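Local coordinates for protein gamma-glutamyl-gamma-aminobutyraldehyde dehydrogenase (Burkholderia cenocepacia, PDB 4LIH) that is an aldehyde dehydrogenase that probably oxidises gamma-glutamyl-gamma-aminobutyraldehyde to the acid with NAD(P)+, and assembles as a tetramer, at residues A[62-67]-A[235-240]; A[164-169]-A[493-498]; A[244-249]-A[270-275]; A[470-475]-A[484-489]. One frame throughout, in Å; residues are numbered along the deposited sequence.

Contact 1: A[62-67]-A[235-240]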
loop_
_atom_site.group_PDB
_atom_site.type_symbol
_atom_site.label_atom_id
_atom_site.label_comp_id
_atom_site.label_asym_id
_atom_site.label_seq_id
_atom_site.Cartn_x
_atom_site.Cartn_y
_atom_site.Cartn_z
ATOM N N CYS A 62 8.771 -32.315 -28.061
ATOM C CA CYS A 62 9.537 -32.646 -26.877
ATOM C C CYS A 62 8.928 -33.703 -25.994
ATOM O O CYS A 62 7.714 -33.831 -25.847
ATOM C CB CYS A 62 9.884 -31.392 -26.051
ATOM S SG CYS A 62 10.988 -30.289 -26.972
ATOM N N GLY A 63 9.814 -34.471 -25.394
ATOM C CA GLY A 63 9.438 -35.454 -24.399
ATOM C C GLY A 63 10.253 -35.246 -23.147
ATOM O O GLY A 63 10.747 -34.141 -22.873
ATOM N N GLU A 64 10.373 -36.306 -22.352
ATOM C CA GLU A 64 11.010 -36.180 -21.056
ATOM C C GLU A 64 12.474 -35.757 -21.096
ATOM O O GLU A 64 12.909 -34.948 -20.267
ATOM C CB GLU A 64 10.800 -37.457 -20.221
ATOM C CG GLU A 64 11.002 -37.182 -18.753
ATOM C CD GLU A 64 10.582 -38.307 -17.849
ATOM O OE1 GLU A 64 9.614 -39.059 -18.173
ATOM O OE2 GLU A 64 11.253 -38.418 -16.798
ATOM N N ALA A 65 13.260 -36.228 -22.053
ATOM C CA ALA A 65 14.667 -35.843 -22.032
ATOM C C ALA A 65 14.759 -34.338 -22.139
ATOM O O ALA A 65 15.525 -33.695 -21.419
ATOM C CB ALA A 65 15.464 -36.499 -23.160
ATOM N N ASP A 66 13.956 -33.781 -23.039
ATOM C CA ASP A 66 13.997 -32.336 -23.315
ATOM C C ASP A 66 13.413 -31.480 -22.198
ATOM O O ASP A 66 13.968 -30.438 -21.878
ATOM C CB ASP A 66 13.279 -32.016 -24.627
ATOM C CG ASP A 66 13.671 -32.961 -25.755
ATOM O OD1 ASP A 66 14.758 -32.813 -26.262
ATOM O OD2 ASP A 66 12.902 -33.876 -26.113
ATOM N N VAL A 67 12.280 -31.901 -21.634
ATOM C CA VAL A 67 11.714 -31.224 -20.449
ATOM C C VAL A 67 12.783 -31.245 -19.355
ATOM O O VAL A 67 13.065 -30.206 -18.750
ATOM C CB VAL A 67 10.439 -31.895 -19.932
ATOM C CG1 VAL A 67 10.080 -31.386 -18.536
ATOM C CG2 VAL A 67 9.284 -31.621 -20.897
ATOM N N GLY A 235 3.674 -30.958 -20.832
ATOM C CA GLY A 235 2.822 -30.352 -19.787
ATOM C C GLY A 235 2.579 -31.204 -18.539
ATOM O O GLY A 235 2.726 -30.721 -17.421
ATOM N N LYS A 236 2.269 -32.489 -18.715
ATOM C CA LYS A 236 2.281 -33.467 -17.611
ATOM C C LYS A 236 3.572 -33.477 -16.860
ATOM O O LYS A 236 3.591 -33.458 -15.636
ATOM C CB LYS A 236 2.094 -34.922 -18.100
ATOM C CG LYS A 236 0.736 -35.184 -18.705
ATOM C CD LYS A 236 0.633 -36.591 -19.295
ATOM C CE LYS A 236 -0.700 -36.747 -20.008
ATOM N NZ LYS A 236 -1.033 -38.161 -20.364
ATOM N N LEU A 237 4.672 -33.581 -17.601
ATOM C CA LEU A 237 5.944 -33.825 -16.985
ATOM C C LEU A 237 6.337 -32.597 -16.189
ATOM O O LEU A 237 6.961 -32.719 -15.167
ATOM C CB LEU A 237 7.006 -34.197 -18.032
ATOM C CG LEU A 237 6.841 -35.562 -18.757
ATOM C CD1 LEU A 237 7.769 -35.600 -19.963
ATOM C CD2 LEU A 237 7.138 -36.767 -17.878
ATOM N N LEU A 238 5.977 -31.420 -16.665
ATOM C CA LEU A 238 6.245 -30.194 -15.908
ATOM C C LEU A 238 5.374 -30.113 -14.631
ATOM O O LEU A 238 5.834 -29.663 -13.594
ATOM C CB LEU A 238 6.077 -28.950 -16.793
ATOM C CG LEU A 238 7.162 -28.731 -17.859
ATOM C CD1 LEU A 238 6.776 -27.703 -18.924
ATOM C CD2 LEU A 238 8.470 -28.309 -17.228
ATOM N N ALA A 239 4.130 -30.580 -14.697
ATOM C CA ALA A 239 3.303 -30.581 -13.516
ATOM C C ALA A 239 3.797 -31.591 -12.489
ATOM O O ALA A 239 3.693 -31.354 -11.272
ATOM C CB ALA A 239 1.831 -30.765 -13.877
ATOM N N LEU A 240 4.424 -32.668 -12.953
ATOM C CA LEU A 240 4.971 -33.706 -12.060
ATOM C C LEU A 240 6.394 -33.453 -11.575
ATOM O O LEU A 240 6.855 -34.100 -10.633
ATOM C CB LEU A 240 4.964 -35.086 -12.767
ATOM C CG LEU A 240 3.578 -35.668 -12.992
ATOM C CD1 LEU A 240 3.572 -36.724 -14.100
ATOM C CD2 LEU A 240 3.085 -36.251 -11.661
#
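Val67, which packs on Leu238, gives its N-H to Gly63 O at 3.0 Å, and this bond closes the first turn of helix 64-80. Gly63 is the N-cap of that helix, and the contact sets the start of 64-80 against the end of helix 232-240, a helix of the Rossmann-type domain that binds the coenzyme in aldehyde dehydrogenases. A second bond closes the same turn: Gly63 N points nearly straight at Asp66 OD2, 3.2 Å away, which accepts through its anti lone pair, on the side away from OD1. Asp66 OD1 in turn accepts from His40 N, which keeps the carboxylate in place on the far side of the turn.

Across the contact itself the touching is by van der Waals packing. Leu237 divides its methyls: CD1 lies against the start of the helix, 3.5 Å from Glu64 CA, and CD2 lies along the outer part of the Glu64 side chain. Glu64 swings out at about a right angle across the leucine, with CG anti to the backbone N (chi1 -160°); its CB meets CD1 and its CG lies near both methyls. Behind this pair, Leu238 turns its end toward Val67 and also touches Val197 and Lys199 of strand 195-199. Its CD2 meets Val67 CG1 at 3.7 Å. Farther out, Glu64 OE1 rests 3.4 Å from Leu237 CD2.

Contact 2: A[164-169]-A[493-498]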
loop_
_atom_site.group_PDB
_atom_site.type_symbol
_atom_site.label_atom_id
_atom_site.label_comp_id
_atom_site.label_asym_id
_atom_site.label_seq_id
_atom_site.Cartn_x
_atom_site.Cartn_y
_atom_site.Cartn_z
ATOM N N GLU A 164 10.362 -13.018 -2.329
ATOM C CA GLU A 164 11.446 -13.596 -3.113
ATOM C C GLU A 164 10.894 -14.463 -4.254
ATOM O O GLU A 164 9.847 -15.119 -4.122
ATOM C CB GLU A 164 12.366 -14.480 -2.213
ATOM C CG GLU A 164 12.922 -13.720 -1.006
ATOM C CD GLU A 164 13.768 -14.553 -0.038
ATOM O OE1 GLU A 164 13.653 -15.806 0.053
ATOM O OE2 GLU A 164 14.512 -13.910 0.749
ATOM N N PRO A 165 11.594 -14.496 -5.374
ATOM C CA PRO A 165 11.225 -15.444 -6.421
ATOM C C PRO A 165 11.144 -16.883 -5.950
ATOM O O PRO A 165 11.924 -17.313 -5.073
ATOM C CB PRO A 165 12.314 -15.271 -7.463
ATOM C CG PRO A 165 13.456 -14.696 -6.726
ATOM C CD PRO A 165 12.878 -13.828 -5.643
ATOM N N VAL A 166 10.192 -17.622 -6.518
ATOM C CA VAL A 166 9.898 -19.005 -6.054
ATOM C C VAL A 166 11.001 -19.967 -6.602
ATOM O O VAL A 166 11.361 -20.984 -5.979
ATOM C CB VAL A 166 8.408 -19.367 -6.405
ATOM C CG1 VAL A 166 8.215 -19.577 -7.877
ATOM C CG2 VAL A 166 7.874 -20.565 -5.643
ATOM N N GLY A 167 11.570 -19.613 -7.734
ATOM C CA GLY A 167 12.630 -20.443 -8.391
ATOM C C GLY A 167 12.341 -20.785 -9.842
ATOM O O GLY A 167 12.528 -19.964 -10.742
ATOM N N VAL A 168 11.978 -22.043 -10.091
ATOM C CA VAL A 168 11.683 -22.477 -11.431
ATOM C C VAL A 168 10.171 -22.503 -11.689
ATOM O O VAL A 168 9.388 -23.227 -10.985
ATOM C CB VAL A 168 12.289 -23.881 -11.749
ATOM C CG1 VAL A 168 11.819 -24.330 -13.113
ATOM C CG2 VAL A 168 13.836 -23.878 -11.665
ATOM N N VAL A 169 9.752 -21.730 -12.702
ATOM C CA VAL A 169 8.322 -21.609 -13.069
ATOM C C VAL A 169 8.064 -22.277 -14.406
ATOM O O VAL A 169 8.778 -22.016 -15.357
ATOM C CB VAL A 169 7.910 -20.137 -13.155
ATOM C CG1 VAL A 169 6.490 -19.991 -13.622
ATOM C CG2 VAL A 169 8.082 -19.442 -11.798
ATOM N N TYR A 493 4.346 -16.067 -8.243
ATOM C CA TYR A 493 5.728 -16.382 -8.663
ATOM C C TYR A 493 6.752 -15.993 -7.594
ATOM O O TYR A 493 7.993 -16.009 -7.875
ATOM C CB TYR A 493 6.020 -15.611 -9.954
ATOM C CG TYR A 493 5.053 -15.917 -11.085
ATOM C CD1 TYR A 493 4.858 -17.228 -11.528
ATOM C CD2 TYR A 493 4.327 -14.911 -11.693
ATOM C CE1 TYR A 493 3.973 -17.515 -12.553
ATOM C CE2 TYR A 493 3.404 -15.197 -12.675
ATOM C CZ TYR A 493 3.244 -16.492 -13.124
ATOM O OH TYR A 493 2.358 -16.784 -14.114
ATOM N N THR A 494 6.243 -15.572 -6.415
ATOM C CA THR A 494 7.055 -15.189 -5.265
ATOM C C THR A 494 6.546 -15.872 -3.998
ATOM O O THR A 494 5.400 -16.318 -3.947
ATOM C CB THR A 494 7.053 -13.648 -5.020
ATOM O OG1 THR A 494 5.722 -13.196 -4.819
ATOM C CG2 THR A 494 7.586 -12.913 -6.212
ATOM N N GLU A 495 7.407 -15.921 -2.981
ATOM C CA GLU A 495 7.041 -16.256 -1.623
ATOM C C GLU A 495 7.263 -15.056 -0.719
ATOM O O GLU A 495 8.192 -14.269 -0.917
ATOM C CB GLU A 495 7.886 -17.393 -1.089
ATOM C CG GLU A 495 7.838 -18.644 -1.939
ATOM C CD GLU A 495 6.598 -19.478 -1.687
ATOM O OE1 GLU A 495 6.476 -20.514 -2.394
ATOM O OE2 GLU A 495 5.756 -19.147 -0.781
ATOM N N LEU A 496 6.411 -14.964 0.288
ATOM C CA LEU A 496 6.625 -14.073 1.406
ATOM C C LEU A 496 7.560 -14.672 2.417
ATOM O O LEU A 496 7.532 -15.888 2.731
ATOM C CB LEU A 496 5.291 -13.735 2.128
ATOM C CG LEU A 496 4.303 -12.890 1.289
ATOM C CD1 LEU A 496 2.849 -13.111 1.710
ATOM C CD2 LEU A 496 4.612 -11.426 1.450
ATOM N N LYS A 497 8.347 -13.775 2.971
ATOM C CA LYS A 497 9.235 -14.081 4.062
ATOM C C LYS A 497 9.088 -12.997 5.136
ATOM O O LYS A 497 9.194 -11.834 4.818
ATOM C CB LYS A 497 10.697 -14.155 3.568
ATOM C CG LYS A 497 11.700 -14.368 4.729
ATOM C CD LYS A 497 13.141 -14.431 4.187
ATOM C CE LYS A 497 13.491 -15.748 3.491
ATOM N NZ LYS A 497 14.875 -15.658 2.965
ATOM N N SER A 498 8.865 -13.421 6.379
ATOM C CA SER A 498 8.973 -12.598 7.560
ATOM C C SER A 498 10.375 -12.805 8.172
ATOM O O SER A 498 10.748 -13.944 8.484
ATOM C CB SER A 498 7.871 -12.996 8.558
ATOM O OG SER A 498 6.573 -12.600 8.083
#
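Glu164 and Lys497 are joined by a salt bridge. Lys497 NZ sits 2.8 Å from Glu164 OE2, on its syn side and 19° out of the carboxylate plane, with a weaker bond to OE1. Both ends have partners in the second subunit: Tyr476 OH of that chain bonds Glu164 OE1, and its Leu453 O accepts a hydrogen bond from Lys497 NZ. The charges are therefore fixed at a subunit interface.

Next come the backbone bonds. Glu164 and Glu495 form an antiparallel hydrogen-bonded pair, with Glu164 N to Glu495 O at 2.9 Å and Glu495 N to Glu164 O at 2.8 Å. Beyond Pro165, Val166 N still finds Tyr493 O at 3.0 Å, but from above the carbonyl plane, 43° out of it, just where the strand breaks. This is where strand 157-172 changes partners. Its first part pairs with 494-502 in the arm through which aldehyde dehydrogenases oligomerise, and past the break at Gly167 it enters the parallel sheet of the coenzyme-binding domain.

Around the break the side chains close in. Val166 CG2 lies 3.5 Å from Glu495 OE1, whose carboxylate also meets Arg270 through OE1 and Arg483 of the second subunit through OE2. Farther along, the Val169 and Tyr493 side chains cross at about a right angle, with Val169 CG1 3.7 Å from Tyr493 CE1.

Contact 3: A[244-249]-A[270-275]; sequences VDCIAF and RAWLEL
Trp272 presents the edge of its indole to Cys246: the sulfur lies near the ring plane, 3.8 Å from CD1, a sulfur-aromatic contact 83° off the normal of the five-membered ring. Cys246 SG reaches this edge because it stands anti to its own backbone N (chi1 166°). The Phe249 ring likewise takes Leu275 CD2 at its edge, 3.8 Å from CE2. Leu273 CD2 approaches the same ring obliquely and also meets Phe249 CB.

The Trp272 and Phe249 groups lie on opposite faces of a pair of parallel strands, whose axes are 4.7 Å apart. The bonds alternate: Arg270 N to Asp245 O comes first, then Ile247 N to Arg270 O, the shortest at 2.7 Å, followed by Trp272 N to Ile247 O, Phe249 N to Trp272 O and Glu274 N to Phe249 O. The last holds the backbone of Glu274, the predicted active-site residue, at the C-terminal end of its strand.

Strand 246-250, helix 253-266 and strand 270-274 form a beta-alpha-beta unit of the Rossmann-type domain. The helix packs on the face carrying Ile247, Phe249 and Ala271. On the other face Ala248 meets Tyr493 and, from helix 178-191, Lys185, while strand 157-172 continues the sheet beside 246-250.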
loop_
_atom_site.group_PDB
_atom_site.type_symbol
_atom_site.label_atom_id
_atom_site.label_comp_id
_atom_site.label_asym_id
_atom_site.label_seq_id
_atom_site.Cartn_x
_atom_site.Cartn_y
_atom_site.Cartn_z
ATOM N N VAL A 244 10.532 -28.278 -10.384
ATOM C CA VAL A 244 9.725 -27.115 -10.773
ATOM C C VAL A 244 9.009 -26.687 -9.461
ATOM O O VAL A 244 8.477 -27.499 -8.734
ATOM C CB VAL A 244 8.706 -27.511 -11.851
ATOM C CG1 VAL A 244 7.633 -26.447 -12.055
ATOM C CG2 VAL A 244 9.431 -27.813 -13.170
ATOM N N ASP A 245 8.978 -25.382 -9.213
ATOM C CA ASP A 245 8.491 -24.832 -7.971
ATOM C C ASP A 245 7.084 -24.259 -8.099
ATOM O O ASP A 245 6.420 -24.022 -7.106
ATOM C CB ASP A 245 9.446 -23.731 -7.530
ATOM C CG ASP A 245 10.857 -24.251 -7.274
ATOM O OD1 ASP A 245 10.988 -25.088 -6.347
ATOM O OD2 ASP A 245 11.818 -23.818 -7.931
ATOM N N CYS A 246 6.641 -24.039 -9.323
ATOM C CA CYS A 246 5.377 -23.366 -9.607
ATOM C C CYS A 246 4.953 -23.702 -10.991
ATOM O O CYS A 246 5.781 -23.741 -11.851
ATOM C CB CYS A 246 5.544 -21.846 -9.490
ATOM S SG CYS A 246 4.183 -20.917 -10.183
ATOM N N ILE A 247 3.667 -23.975 -11.212
ATOM C CA ILE A 247 3.154 -24.193 -12.546
ATOM C C ILE A 247 1.943 -23.267 -12.756
ATOM O O ILE A 247 1.012 -23.276 -11.936
ATOM C CB ILE A 247 2.808 -25.687 -12.854
ATOM C CG1 ILE A 247 2.394 -25.816 -14.320
ATOM C CG2 ILE A 247 1.683 -26.199 -11.942
ATOM C CD1 ILE A 247 2.522 -27.201 -14.900
ATOM N N ALA A 248 1.992 -22.484 -13.826
ATOM C CA ALA A 248 0.935 -21.546 -14.262
ATOM C C ALA A 248 0.352 -22.014 -15.594
ATOM O O ALA A 248 1.097 -22.179 -16.556
ATOM C CB ALA A 248 1.522 -20.140 -14.418
ATOM N N PHE A 249 -0.975 -22.241 -15.632
ATOM C CA PHE A 249 -1.676 -22.878 -16.741
ATOM C C PHE A 249 -2.882 -22.025 -17.126
ATOM O O PHE A 249 -3.560 -21.443 -16.280
ATOM C CB PHE A 249 -2.122 -24.290 -16.310
ATOM C CG PHE A 249 -3.074 -24.981 -17.263
ATOM C CD1 PHE A 249 -2.601 -25.701 -18.311
ATOM C CD2 PHE A 249 -4.449 -24.943 -17.057
ATOM C CE1 PHE A 249 -3.444 -26.351 -19.182
ATOM C CE2 PHE A 249 -5.307 -25.600 -17.911
ATOM C CZ PHE A 249 -4.805 -26.307 -18.991
ATOM N N ARG A 270 3.484 -24.828 -6.474
ATOM C CA ARG A 270 2.325 -23.934 -6.512
ATOM C C ARG A 270 1.644 -24.098 -7.841
ATOM O O ARG A 270 2.305 -24.111 -8.866
ATOM C CB ARG A 270 2.710 -22.467 -6.322
ATOM C CG ARG A 270 2.902 -22.085 -4.864
ATOM C CD ARG A 270 4.050 -22.871 -4.269
ATOM N NE ARG A 270 4.471 -22.361 -2.966
ATOM C CZ ARG A 270 4.456 -23.026 -1.819
ATOM N NH1 ARG A 270 3.904 -24.225 -1.709
ATOM N NH2 ARG A 270 4.960 -22.453 -0.747
ATOM N N ALA A 271 0.312 -24.162 -7.836
ATOM C CA ALA A 271 -0.400 -24.361 -9.091
ATOM C C ALA A 271 -1.426 -23.272 -9.245
ATOM O O ALA A 271 -2.256 -23.061 -8.345
ATOM C CB ALA A 271 -1.058 -25.721 -9.168
ATOM N N TRP A 272 -1.386 -22.633 -10.412
ATOM C CA TRP A 272 -2.180 -21.461 -10.710
ATOM C C TRP A 272 -2.872 -21.605 -12.059
ATOM O O TRP A 272 -2.203 -21.704 -13.093
ATOM C CB TRP A 272 -1.290 -20.217 -10.732
ATOM C CG TRP A 272 -0.659 -19.893 -9.445
ATOM C CD1 TRP A 272 0.636 -20.147 -9.072
ATOM C CD2 TRP A 272 -1.298 -19.305 -8.316
ATOM N NE1 TRP A 272 0.836 -19.713 -7.796
ATOM C CE2 TRP A 272 -0.330 -19.171 -7.319
ATOM C CE3 TRP A 272 -2.612 -18.845 -8.069
ATOM C CZ2 TRP A 272 -0.621 -18.634 -6.067
ATOM C CZ3 TRP A 272 -2.907 -18.290 -6.829
ATOM C CH2 TRP A 272 -1.905 -18.200 -5.834
ATOM N N LEU A 273 -4.207 -21.580 -12.051
ATOM C CA LEU A 273 -4.978 -21.896 -13.246
ATOM C C LEU A 273 -5.848 -20.727 -13.687
ATOM O O LEU A 273 -6.476 -20.075 -12.881
ATOM C CB LEU A 273 -5.899 -23.109 -13.030
ATOM C CG LEU A 273 -5.337 -24.360 -12.353
ATOM C CD1 LEU A 273 -6.493 -25.339 -12.120
ATOM C CD2 LEU A 273 -4.170 -24.977 -13.141
ATOM N N GLU A 274 -5.921 -20.535 -14.997
ATOM C CA GLU A 274 -6.859 -19.610 -15.634
ATOM C C GLU A 274 -7.617 -20.528 -16.595
ATOM O O GLU A 274 -7.014 -21.198 -17.444
ATOM C CB GLU A 274 -6.101 -18.509 -16.413
ATOM C CG GLU A 274 -5.346 -17.466 -15.600
ATOM C CD GLU A 274 -6.181 -16.291 -15.122
ATOM O OE1 GLU A 274 -5.749 -15.599 -14.203
ATOM O OE2 GLU A 274 -7.264 -16.041 -15.669
ATOM N N LEU A 275 -8.932 -20.625 -16.424
ATOM C CA LEU A 275 -9.724 -21.660 -17.095
ATOM C C LEU A 275 -10.818 -20.971 -17.903
ATOM O O LEU A 275 -10.694 -19.773 -18.169
ATOM C CB LEU A 275 -10.256 -22.642 -16.063
ATOM C CG LEU A 275 -9.192 -23.264 -15.143
ATOM C CD1 LEU A 275 -9.847 -24.129 -14.056
ATOM C CD2 LEU A 275 -8.224 -24.085 -15.992
#

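Contact 4: A[470-475]-A[484-489]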
loop_
_atom_site.group_PDB
_atom_site.type_symbol
_atom_site.label_atom_id
_atom_site.label_comp_id
_atom_site.label_asym_id
_atom_site.label_seq_id
_atom_site.Cartn_x
_atom_site.Cartn_y
_atom_site.Cartn_z
ATOM N N ASN A 470 -3.213 -2.799 -15.067
ATOM C CA ASN A 470 -3.616 -2.597 -13.657
ATOM C C ASN A 470 -4.762 -3.473 -13.128
ATOM O O ASN A 470 -5.043 -3.492 -11.907
ATOM C CB ASN A 470 -3.933 -1.131 -13.399
ATOM C CG ASN A 470 -2.671 -0.274 -13.324
ATOM O OD1 ASN A 470 -2.044 -0.176 -12.273
ATOM N ND2 ASN A 470 -2.389 0.439 -14.390
ATOM N N PHE A 471 -5.439 -4.209 -14.012
ATOM C CA PHE A 471 -6.647 -4.907 -13.571
ATOM C C PHE A 471 -6.375 -6.404 -13.476
ATOM O O PHE A 471 -6.339 -7.053 -14.507
ATOM C CB PHE A 471 -7.778 -4.630 -14.581
ATOM C CG PHE A 471 -8.224 -3.200 -14.636
ATOM C CD1 PHE A 471 -8.698 -2.567 -13.516
ATOM C CD2 PHE A 471 -8.125 -2.476 -15.835
ATOM C CE1 PHE A 471 -9.124 -1.252 -13.583
ATOM C CE2 PHE A 471 -8.557 -1.177 -15.906
ATOM C CZ PHE A 471 -9.082 -0.558 -14.787
ATOM N N PRO A 472 -6.216 -6.957 -12.237
ATOM C CA PRO A 472 -6.071 -8.423 -12.151
ATOM C C PRO A 472 -7.249 -9.114 -12.820
ATOM O O PRO A 472 -8.325 -8.557 -12.826
ATOM C CB PRO A 472 -6.089 -8.686 -10.643
ATOM C CG PRO A 472 -6.791 -7.498 -10.026
ATOM C CD PRO A 472 -6.458 -6.345 -10.898
ATOM N N PHE A 473 -6.996 -10.298 -13.368
ATOM C CA PHE A 473 -7.836 -10.992 -14.313
ATOM C C PHE A 473 -7.785 -12.484 -13.960
ATOM O O PHE A 473 -6.717 -13.064 -13.855
ATOM C CB PHE A 473 -7.278 -10.731 -15.722
ATOM C CG PHE A 473 -7.947 -11.496 -16.794
ATOM C CD1 PHE A 473 -7.752 -12.855 -16.909
ATOM C CD2 PHE A 473 -8.834 -10.866 -17.626
ATOM C CE1 PHE A 473 -8.402 -13.577 -17.886
ATOM C CE2 PHE A 473 -9.502 -11.586 -18.624
ATOM C CZ PHE A 473 -9.272 -12.933 -18.753
ATOM N N GLY A 474 -8.939 -13.094 -13.735
ATOM C CA GLY A 474 -8.961 -14.510 -13.375
ATOM C C GLY A 474 -10.283 -14.896 -12.738
ATOM O O GLY A 474 -11.176 -14.104 -12.641
ATOM N N GLY A 475 -10.381 -16.123 -12.282
ATOM C CA GLY A 475 -11.647 -16.691 -11.929
ATOM C C GLY A 475 -12.102 -16.564 -10.473
ATOM O O GLY A 475 -11.300 -16.468 -9.562
ATOM N N ASP A 484 -3.864 -13.041 -13.383
ATOM C CA ASP A 484 -2.941 -12.464 -14.322
ATOM C C ASP A 484 -3.122 -10.947 -14.443
ATOM O O ASP A 484 -4.182 -10.402 -14.057
ATOM C CB ASP A 484 -3.109 -13.161 -15.683
ATOM C CG ASP A 484 -2.521 -14.601 -15.732
ATOM O OD1 ASP A 484 -1.847 -15.106 -14.807
ATOM O OD2 ASP A 484 -2.754 -15.270 -16.780
ATOM N N LYS A 485 -2.064 -10.262 -14.939
ATOM C CA LYS A 485 -1.995 -8.807 -14.939
ATOM C C LYS A 485 -1.973 -8.235 -13.490
ATOM O O LYS A 485 -2.335 -8.933 -12.519
ATOM C CB LYS A 485 -3.141 -8.173 -15.756
ATOM C CG LYS A 485 -3.380 -8.769 -17.149
ATOM C CD LYS A 485 -4.149 -7.806 -18.070
ATOM C CE LYS A 485 -5.556 -7.520 -17.600
ATOM N NZ LYS A 485 -6.196 -6.529 -18.483
ATOM N N SER A 486 -1.541 -6.986 -13.366
ATOM C CA SER A 486 -1.479 -6.209 -12.133
ATOM C C SER A 486 -0.376 -6.747 -11.270
ATOM O O SER A 486 0.186 -7.818 -11.558
ATOM C CB SER A 486 -2.791 -6.271 -11.346
ATOM O OG SER A 486 -2.872 -7.419 -10.531
ATOM N N LEU A 487 -0.078 -6.012 -10.213
ATOM C CA LEU A 487 0.979 -6.411 -9.279
ATOM C C LEU A 487 0.637 -7.722 -8.600
ATOM O O LEU A 487 1.534 -8.456 -8.217
ATOM C CB LEU A 487 1.249 -5.347 -8.222
ATOM C CG LEU A 487 1.806 -4.040 -8.785
ATOM C CD1 LEU A 487 1.845 -3.053 -7.623
ATOM C CD2 LEU A 487 3.171 -4.249 -9.359
ATOM N N HIS A 488 -0.662 -8.010 -8.505
ATOM C CA HIS A 488 -1.181 -9.241 -7.905
ATOM C C HIS A 488 -0.738 -10.478 -8.677
ATOM O O HIS A 488 -0.715 -11.536 -8.127
ATOM C CB HIS A 488 -2.718 -9.211 -7.871
ATOM C CG HIS A 488 -3.250 -8.128 -6.993
ATOM N ND1 HIS A 488 -3.152 -8.176 -5.626
ATOM C CD2 HIS A 488 -3.758 -6.912 -7.287
ATOM C CE1 HIS A 488 -3.619 -7.050 -5.112
ATOM N NE2 HIS A 488 -3.968 -6.258 -6.103
ATOM N N ALA A 489 -0.380 -10.316 -9.938
ATOM C CA ALA A 489 0.174 -11.433 -10.740
ATOM C C ALA A 489 1.482 -11.974 -10.142
ATOM O O ALA A 489 1.774 -13.170 -10.238
ATOM C CB ALA A 489 0.365 -11.004 -12.187
#
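Phe473 and Asp484 form a single antiparallel bridge, their backbones joined by Asp484 N to Phe473 O at 2.9 Å and, more weakly, by Phe473 N to Asp484 O. Past the bridge, Lys485 and Ser486 both take positive phi, which turns the chain toward the helical geometry of 487-489.

Lys485 lies against the carbonyl of Phe471. A bend at chi3 (-65°) brings its CE to 3.2 Å from Phe471 O, and NZ goes on to Asp468 O. Ser486 packs against Pro472. Its OG bonds back to Lys485 O at 2.6 Å and receives a weak bond from His488 N, while Pro472 CB sits 3.5 Å from the same serine OG. Pro472 and His488 lie side by side, pointing the same way, with Pro472 CG 4.1 Å from His488 CD2. Phe473 turns its ring away from this group, edge-to-face with Trp184 and close to a bound MES molecule.

The contact probably forms part of the active-site wall, since Phe473 packs beside Glu274, the predicted active-site residue, and Asp484 OD2 is paired with Lys185. His488 faces the interface: ND1 bonds Glu491 and NE2 bonds Glu149 of the second subunit. Two carboxylates, one on each ring nitrogen, would be expected to favour a positively charged imidazole.

From the N terminus, contact 1 opens first, at residue 62, and closes at 240, joining the start of helix 64-80 to the end of helix 232-240. Contact 2 opens within that span, at 164, and does not close until 498, so the two cross. Contact 3 is a short local closure, 244 to 275, that follows directly on contact 1: Ile247 CD1 packs on Ala239. Contact 4 closes the small loop 470-489 just before the returning strand. Both fall within the long span of contact 2. Strands 157-172 and 246-250 put contacts 2 and 3 in one sheet, while Glu274 of contact 3 touches the 473-484 bridge of contact 4.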